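Long-range contact in transcription factor SPN1 (Saccharomyces cerevisiae, PDB 3NFQ), which takes part in regulating RNA polymerase II transcription and may act both during and after recruitment of the TATA-binding protein: residues A[18-29]-A[75-84]. Numbering follows the deposited sequence.
Sequences ILRLKDEMNIAA and NNLLQSVRIW
Trp84 meets Met25, a selenomethionine. Its NE1 donates to Met25 O at 3.0 Å, and the bond is nearly straight (173°). The oxygen lies in the indole plane. Ala29 N reaches the same oxygen from the opposite face of the carbonyl. The Met25 chain bends at its last torsion (chi3 77°), which brings CE over the ring, 3.6 Å from the centroid of the six-membered ring, a CH-pi contact. With an alanine here instead of Trp84, Met25 O would probably lose its indole donor and the methyl its aromatic face. Met25 is also a knob among Leu77, Ser80, Val81 and Trp84. In return, Leu77 sits among Ile18, Leu21, Lys22 and Met25, its CD1 3.6 Å from Lys22 CA and its CD2 against Leu21 CD2. This knobs-into-holes packing joins helix 10-42 to helix 77-85 of the all-helical central domain; the axes of 18-29 and 77-84 run nearly parallel (18°). Asn26 ND2 makes a weak hydrogen bond to Ser80 OG (2.8 Å), and a water links Asn26 OD1 to Gln79 NE2. The extended Lys22 chain lets NZ donate a hydrogen bond to Asn75 O (3.1 Å). Outside the two segments, Ile72 touches both Ile18 and Leu77, while Lys52 touches Trp84.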
ATOM      1  N   ILE A  18     -10.235  -8.602  -7.283  1.00 31.30           N
ATOM      2  CA  ILE A  18      -9.559  -7.749  -6.273  1.00 29.72           C
ATOM      3  C   ILE A  18      -9.007  -8.612  -5.141  1.00 29.48           C
ATOM      4  O   ILE A  18      -7.952  -8.326  -4.599  1.00 28.37           O
ATOM      5  CB  ILE A  18     -10.473  -6.629  -5.716  1.00 28.46           C
ATOM      6  CG1 ILE A  18     -10.378  -5.339  -6.536  1.00 29.71           C
ATOM      7  CG2 ILE A  18     -10.041  -6.204  -4.323  1.00 26.62           C
ATOM      8  CD1 ILE A  18     -10.331  -5.488  -8.057  1.00 31.97           C
ATOM      9  N   LEU A  19      -9.723  -9.675  -4.778  1.00 29.18           N
ATOM     10  CA  LEU A  19      -9.243 -10.561  -3.706  1.00 28.58           C
ATOM     11  C   LEU A  19      -7.987 -11.374  -4.064  1.00 28.31           C
ATOM     12  O   LEU A  19      -7.138 -11.618  -3.195  1.00 28.47           O
ATOM     13  CB  LEU A  19     -10.399 -11.415  -3.121  1.00 29.05           C
ATOM     14  CG  LEU A  19     -11.484 -10.627  -2.395  1.00 27.55           C
ATOM     15  CD1 LEU A  19     -12.839 -11.408  -2.307  1.00 27.10           C
ATOM     16  CD2 LEU A  19     -11.069 -10.064  -1.012  1.00 27.95           C
ATOM     17  N   ARG A  20      -7.856 -11.758  -5.334  1.00 27.49           N
ATOM     18  CA  ARG A  20      -6.662 -12.369  -5.875  1.00 28.40           C
ATOM     19  C   ARG A  20      -5.463 -11.412  -5.937  1.00 26.91           C
ATOM     20  O   ARG A  20      -4.336 -11.824  -5.744  1.00 26.52           O
ATOM     21  CB  ARG A  20      -6.905 -12.864  -7.295  1.00 29.05           C
ATOM     22  CG  ARG A  20      -7.585 -14.204  -7.368  1.00 37.11           C
ATOM     23  CD  ARG A  20      -7.494 -14.767  -8.789  1.00 47.49           C
ATOM     24  NE  ARG A  20      -8.630 -15.650  -9.068  1.00 55.79           N
ATOM     25  CZ  ARG A  20      -8.557 -16.978  -9.192  1.00 59.79           C
ATOM     26  NH1 ARG A  20      -7.389 -17.616  -9.075  1.00 62.48           N
ATOM     27  NH2 ARG A  20      -9.663 -17.676  -9.430  1.00 60.94           N
ATOM     28  N   LEU A  21      -5.713 -10.141  -6.231  1.00 24.05           N
ATOM     29  CA  LEU A  21      -4.637  -9.159  -6.178  1.00 22.02           C
ATOM     30  C   LEU A  21      -4.204  -8.963  -4.726  1.00 20.93           C
ATOM     31  O   LEU A  21      -3.031  -8.904  -4.409  1.00 20.49           O
ATOM     32  CB  LEU A  21      -5.121  -7.845  -6.790  1.00 21.93           C
ATOM     33  CG  LEU A  21      -4.102  -6.718  -6.786  1.00 21.47           C
ATOM     34  CD1 LEU A  21      -2.910  -7.076  -7.669  1.00 21.92           C
ATOM     35  CD2 LEU A  21      -4.780  -5.429  -7.243  1.00 21.02           C
ATOM     36  N   LYS A  22      -5.171  -8.932  -3.843  1.00 20.38           N
ATOM     37  CA  LYS A  22      -4.897  -8.788  -2.435  1.00 21.33           C
ATOM     38  C   LYS A  22      -3.936  -9.897  -1.992  1.00 22.47           C
ATOM     39  O   LYS A  22      -2.864  -9.633  -1.455  1.00 22.64           O
ATOM     40  CB  LYS A  22      -6.220  -8.805  -1.714  1.00 21.25           C
ATOM     41  CG  LYS A  22      -6.122  -8.652  -0.263  1.00 25.10           C
ATOM     42  CD  LYS A  22      -7.534  -8.429   0.297  1.00 28.41           C
ATOM     43  CE  LYS A  22      -7.499  -8.383   1.812  1.00 29.20           C
ATOM     44  NZ  LYS A  22      -8.895  -8.594   2.278  1.00 35.95           N
ATOM     45  N   ASP A  23      -4.275 -11.138  -2.315  1.00 21.56           N
ATOM     46  CA  ASP A  23      -3.382 -12.280  -2.044  1.00 22.41           C
ATOM     47  C   ASP A  23      -2.050 -12.181  -2.727  1.00 21.01           C
ATOM     48  O   ASP A  23      -1.033 -12.477  -2.132  1.00 19.96           O
ATOM     49  CB  ASP A  23      -4.016 -13.624  -2.500  1.00 24.33           C
ATOM     50  CG  ASP A  23      -5.313 -13.994  -1.738  1.00 30.28           C
ATOM     51  OD1 ASP A  23      -5.523 -13.544  -0.588  1.00 35.66           O
ATOM     52  OD2 ASP A  23      -6.117 -14.804  -2.317  1.00 39.37           O
ATOM     53  N   GLU A  24      -2.022 -11.824  -4.012  1.00 20.08           N
ATOM     54  CA  GLU A  24      -0.747 -11.688  -4.662  1.00 20.06           C
ATOM     55  C   GLU A  24       0.137 -10.635  -4.003  1.00 18.74           C
ATOM     56  O   GLU A  24       1.361 -10.783  -3.992  1.00 16.31           O
ATOM     57  CB  GLU A  24      -0.911 -11.248  -6.111  1.00 20.83           C
ATOM     58  CG  GLU A  24      -1.615 -12.283  -7.022  1.00 30.19           C
ATOM     59  CD  GLU A  24      -0.678 -13.421  -7.439  1.00 38.55           C
ATOM     60  OE1 GLU A  24       0.547 -13.163  -7.538  1.00 40.40           O
ATOM     61  OE2 GLU A  24      -1.164 -14.565  -7.666  1.00 43.25           O
HETATM   62  N   MSE A  25      -0.472  -9.525  -3.569  1.00 17.12           N
HETATM   63  CA  MSE A  25       0.331  -8.473  -2.922  1.00 17.17           C
HETATM   64  C   MSE A  25       0.911  -8.986  -1.640  1.00 14.86           C
HETATM   65  O   MSE A  25       2.074  -8.694  -1.299  1.00 13.22           O
HETATM   66  CB  MSE A  25      -0.552  -7.224  -2.686  1.00 15.50           C
HETATM   67  CG  MSE A  25      -0.849  -6.546  -3.965  1.00 16.90           C
HETATM   68 SE   MSE A  25      -1.903  -4.874  -3.520  1.00 27.40          SE
HETATM   69  CE  MSE A  25      -0.349  -3.800  -2.896  1.00 15.20           C
ATOM     70  N   ASN A  26       0.102  -9.728  -0.873  1.00 15.93           N
ATOM     71  CA  ASN A  26       0.618 -10.246   0.399  1.00 17.28           C
ATOM     72  C   ASN A  26       1.724 -11.273   0.184  1.00 16.61           C
ATOM     73  O   ASN A  26       2.686 -11.302   0.936  1.00 16.31           O
ATOM     74  CB  ASN A  26      -0.491 -10.911   1.265  1.00 18.16           C
ATOM     75  CG  ASN A  26      -1.576  -9.961   1.656  1.00 22.81           C
ATOM     76  OD1 ASN A  26      -2.708 -10.385   2.022  1.00 26.04           O
ATOM     77  ND2 ASN A  26      -1.279  -8.663   1.577  1.00 20.91           N
ATOM     78  N   ILE A  27       1.563 -12.121  -0.829  1.00 16.78           N
ATOM     79  CA  ILE A  27       2.597 -13.136  -1.127  1.00 17.09           C
ATOM     80  C   ILE A  27       3.869 -12.420  -1.542  1.00 15.79           C
ATOM     81  O   ILE A  27       4.959 -12.735  -1.110  1.00 16.49           O
ATOM     82  CB  ILE A  27       2.141 -14.077  -2.265  1.00 17.01           C
ATOM     83  CG1 ILE A  27       1.076 -15.039  -1.737  1.00 19.38           C
ATOM     84  CG2 ILE A  27       3.373 -14.835  -2.845  1.00 18.10           C
ATOM     85  CD1 ILE A  27       0.160 -15.660  -2.839  1.00 20.19           C
ATOM     86  N   ALA A  28       3.749 -11.406  -2.379  1.00 15.62           N
ATOM     87  CA  ALA A  28       4.972 -10.666  -2.758  1.00 14.50           C
ATOM     88  C   ALA A  28       5.667 -10.009  -1.588  1.00 15.06           C
ATOM     89  O   ALA A  28       6.908 -10.011  -1.477  1.00 13.84           O
ATOM     90  CB  ALA A  28       4.644  -9.633  -3.826  1.00 15.18           C
ATOM     91  N   ALA A  29       4.883  -9.445  -0.663  1.00 14.62           N
ATOM     92  CA  ALA A  29       5.481  -8.784   0.464  1.00 14.34           C
ATOM     93  C   ALA A  29       6.230  -9.758   1.407  1.00 14.27           C
ATOM     94  O   ALA A  29       7.330  -9.436   1.936  1.00 14.96           O
ATOM     95  CB  ALA A  29       4.420  -8.030   1.209  1.00 14.10           C
ATOM     96  N   ASN A  75     -13.532  -4.663  -0.567  1.00 28.58           N
ATOM     97  CA  ASN A  75     -12.760  -5.884  -0.266  1.00 26.23           C
ATOM     98  C   ASN A  75     -11.464  -5.708   0.537  1.00 26.09           C
ATOM     99  O   ASN A  75     -10.640  -6.619   0.570  1.00 25.11           O
ATOM    100  CB  ASN A  75     -12.481  -6.621  -1.559  1.00 26.31           C
ATOM    101  CG  ASN A  75     -13.763  -7.115  -2.191  1.00 29.16           C
ATOM    102  OD1 ASN A  75     -14.314  -6.480  -3.099  1.00 30.74           O
ATOM    103  ND2 ASN A  75     -14.309  -8.170  -1.624  1.00 23.81           N
ATOM    104  N   ASN A  76     -11.280  -4.529   1.138  1.00 24.33           N
ATOM    105  CA  ASN A  76     -10.149  -4.238   2.003  1.00 23.60           C
ATOM    106  C   ASN A  76      -8.810  -4.458   1.302  1.00 20.81           C
ATOM    107  O   ASN A  76      -7.837  -4.892   1.921  1.00 20.89           O
ATOM    108  CB  ASN A  76     -10.237  -5.101   3.286  1.00 23.45           C
ATOM    109  CG  ASN A  76      -9.445  -4.529   4.464  1.00 26.68           C
ATOM    110  OD1 ASN A  76      -9.178  -5.241   5.446  1.00 28.41           O
ATOM    111  ND2 ASN A  76      -9.100  -3.253   4.398  1.00 22.14           N
ATOM    112  N   LEU A  77      -8.735  -4.159   0.008  1.00 19.76           N
ATOM    113  CA  LEU A  77      -7.459  -4.165  -0.653  1.00 19.89           C
ATOM    114  C   LEU A  77      -6.462  -3.181  -0.000  1.00 18.56           C
ATOM    115  O   LEU A  77      -5.250  -3.382  -0.027  1.00 18.97           O
ATOM    116  CB  LEU A  77      -7.643  -3.838  -2.123  1.00 19.37           C
ATOM    117  CG  LEU A  77      -6.407  -3.960  -3.031  1.00 21.72           C
ATOM    118  CD1 LEU A  77      -5.845  -5.374  -3.099  1.00 20.74           C
ATOM    119  CD2 LEU A  77      -6.717  -3.450  -4.468  1.00 22.61           C
ATOM    120  N   LEU A  78      -6.963  -2.121   0.608  1.00 17.06           N
ATOM    121  CA  LEU A  78      -6.047  -1.173   1.294  1.00 16.50           C
ATOM    122  C   LEU A  78      -5.217  -1.821   2.397  1.00 14.52           C
ATOM    123  O   LEU A  78      -4.175  -1.343   2.782  1.00 14.37           O
ATOM    124  CB  LEU A  78      -6.840   0.021   1.793  1.00 15.06           C
ATOM    125  CG  LEU A  78      -7.433   0.960   0.757  1.00 18.73           C
ATOM    126  CD1 LEU A  78      -8.108   2.206   1.441  1.00 18.95           C
ATOM    127  CD2 LEU A  78      -6.316   1.365  -0.184  1.00 17.31           C
ATOM    128  N   GLN A  79      -5.668  -2.964   2.888  1.00 16.50           N
ATOM    129  CA  GLN A  79      -4.857  -3.700   3.862  1.00 15.59           C
ATOM    130  C   GLN A  79      -3.537  -4.120   3.265  1.00 15.67           C
ATOM    131  O   GLN A  79      -2.497  -4.057   3.894  1.00 15.22           O
ATOM    132  CB  GLN A  79      -5.591  -4.965   4.328  1.00 15.73           C
ATOM    133  CG  GLN A  79      -4.961  -5.463   5.655  1.00 19.60           C
ATOM    134  CD  GLN A  79      -5.657  -6.711   6.138  1.00 24.64           C
ATOM    135  OE1 GLN A  79      -6.091  -6.791   7.296  1.00 28.10           O
ATOM    136  NE2 GLN A  79      -5.812  -7.665   5.240  1.00 22.40           N
ATOM    137  N   SER A  80      -3.602  -4.675   2.073  1.00 15.55           N
ATOM    138  CA  SER A  80      -2.384  -5.060   1.364  1.00 16.46           C
ATOM    139  C   SER A  80      -1.519  -3.857   0.969  1.00 15.21           C
ATOM    140  O   SER A  80      -0.316  -3.971   0.991  1.00 13.65           O
ATOM    141  CB  SER A  80      -2.728  -5.835   0.107  1.00 17.05           C
ATOM    142  OG  SER A  80      -3.330  -7.093   0.426  1.00 19.78           O
ATOM    143  N   VAL A  81      -2.143  -2.745   0.587  1.00 14.13           N
ATOM    144  CA  VAL A  81      -1.397  -1.482   0.329  1.00 13.85           C
ATOM    145  C   VAL A  81      -0.693  -1.046   1.570  1.00 12.52           C
ATOM    146  O   VAL A  81       0.487  -0.696   1.563  1.00 12.98           O
ATOM    147  CB  VAL A  81      -2.335  -0.360  -0.185  1.00 13.96           C
ATOM    148  CG1 VAL A  81      -1.578   1.015  -0.301  1.00 13.46           C
ATOM    149  CG2 VAL A  81      -2.961  -0.798  -1.500  1.00 12.77           C
ATOM    150  N   ARG A  82      -1.385  -1.142   2.694  1.00 13.29           N
ATOM    151  CA  ARG A  82      -0.779  -0.772   3.927  1.00 12.29           C
ATOM    152  C   ARG A  82       0.395  -1.651   4.254  1.00 12.55           C
ATOM    153  O   ARG A  82       1.407  -1.171   4.775  1.00 12.27           O
ATOM    154  CB  ARG A  82      -1.837  -0.941   5.021  1.00 12.67           C
ATOM    155  CG  ARG A  82      -1.305  -0.694   6.387  1.00 15.21           C
ATOM    156  CD  ARG A  82      -2.104  -1.614   7.287  1.00 28.79           C
ATOM    157  NE  ARG A  82      -1.297  -2.687   7.703  1.00 27.86           N
ATOM    158  CZ  ARG A  82      -1.671  -3.866   8.196  1.00 27.87           C
ATOM    159  NH1 ARG A  82      -2.925  -4.293   8.340  1.00 24.58           N
ATOM    160  NH2 ARG A  82      -0.675  -4.657   8.531  1.00 27.59           N
ATOM    161  N   ILE A  83       0.275  -2.952   3.985  1.00 12.24           N
ATOM    162  CA  ILE A  83       1.427  -3.862   4.262  1.00 12.92           C
ATOM    163  C   ILE A  83       2.671  -3.491   3.419  1.00 12.89           C
ATOM    164  O   ILE A  83       3.812  -3.546   3.893  1.00 12.01           O
ATOM    165  CB  ILE A  83       1.015  -5.328   3.972  1.00 15.00           C
ATOM    166  CG1 ILE A  83       0.128  -5.806   5.119  1.00 15.85           C
ATOM    167  CG2 ILE A  83       2.242  -6.285   3.948  1.00 16.07           C
ATOM    168  CD1 ILE A  83      -0.688  -7.077   4.728  1.00 21.75           C
ATOM    169  N   TRP A  84       2.458  -3.132   2.149  1.00 12.28           N
ATOM    170  CA  TRP A  84       3.587  -2.623   1.364  1.00 12.38           C
ATOM    171  C   TRP A  84       4.239  -1.361   1.932  1.00 12.71           C
ATOM    172  O   TRP A  84       5.452  -1.228   1.883  1.00 13.36           O
ATOM    173  CB  TRP A  84       3.186  -2.403  -0.107  1.00 12.69           C
ATOM    174  CG  TRP A  84       3.038  -3.658  -0.860  1.00 13.99           C
ATOM    175  CD1 TRP A  84       2.753  -4.898  -0.364  1.00 15.14           C
ATOM    176  CD2 TRP A  84       3.132  -3.798  -2.268  1.00 12.59           C
ATOM    177  NE1 TRP A  84       2.634  -5.799  -1.391  1.00 13.32           N
ATOM    178  CE2 TRP A  84       2.891  -5.155  -2.569  1.00 17.29           C
ATOM    179  CE3 TRP A  84       3.420  -2.914  -3.310  1.00 15.50           C
ATOM    180  CZ2 TRP A  84       2.930  -5.647  -3.837  1.00 12.84           C
ATOM    181  CZ3 TRP A  84       3.433  -3.406  -4.614  1.00 12.74           C
ATOM    182  CH2 TRP A  84       3.195  -4.750  -4.872  1.00 14.83           C
TER
HETATM  183  O   HOH W   1      -9.764  -8.220   5.129  1.00 42.85           O
HETATM  184  O   HOH W   2       0.583  -6.798   0.783  1.00 23.17           O
HETATM  185  O   HOH W   3      -4.410  -8.207   2.975  1.00 32.25           O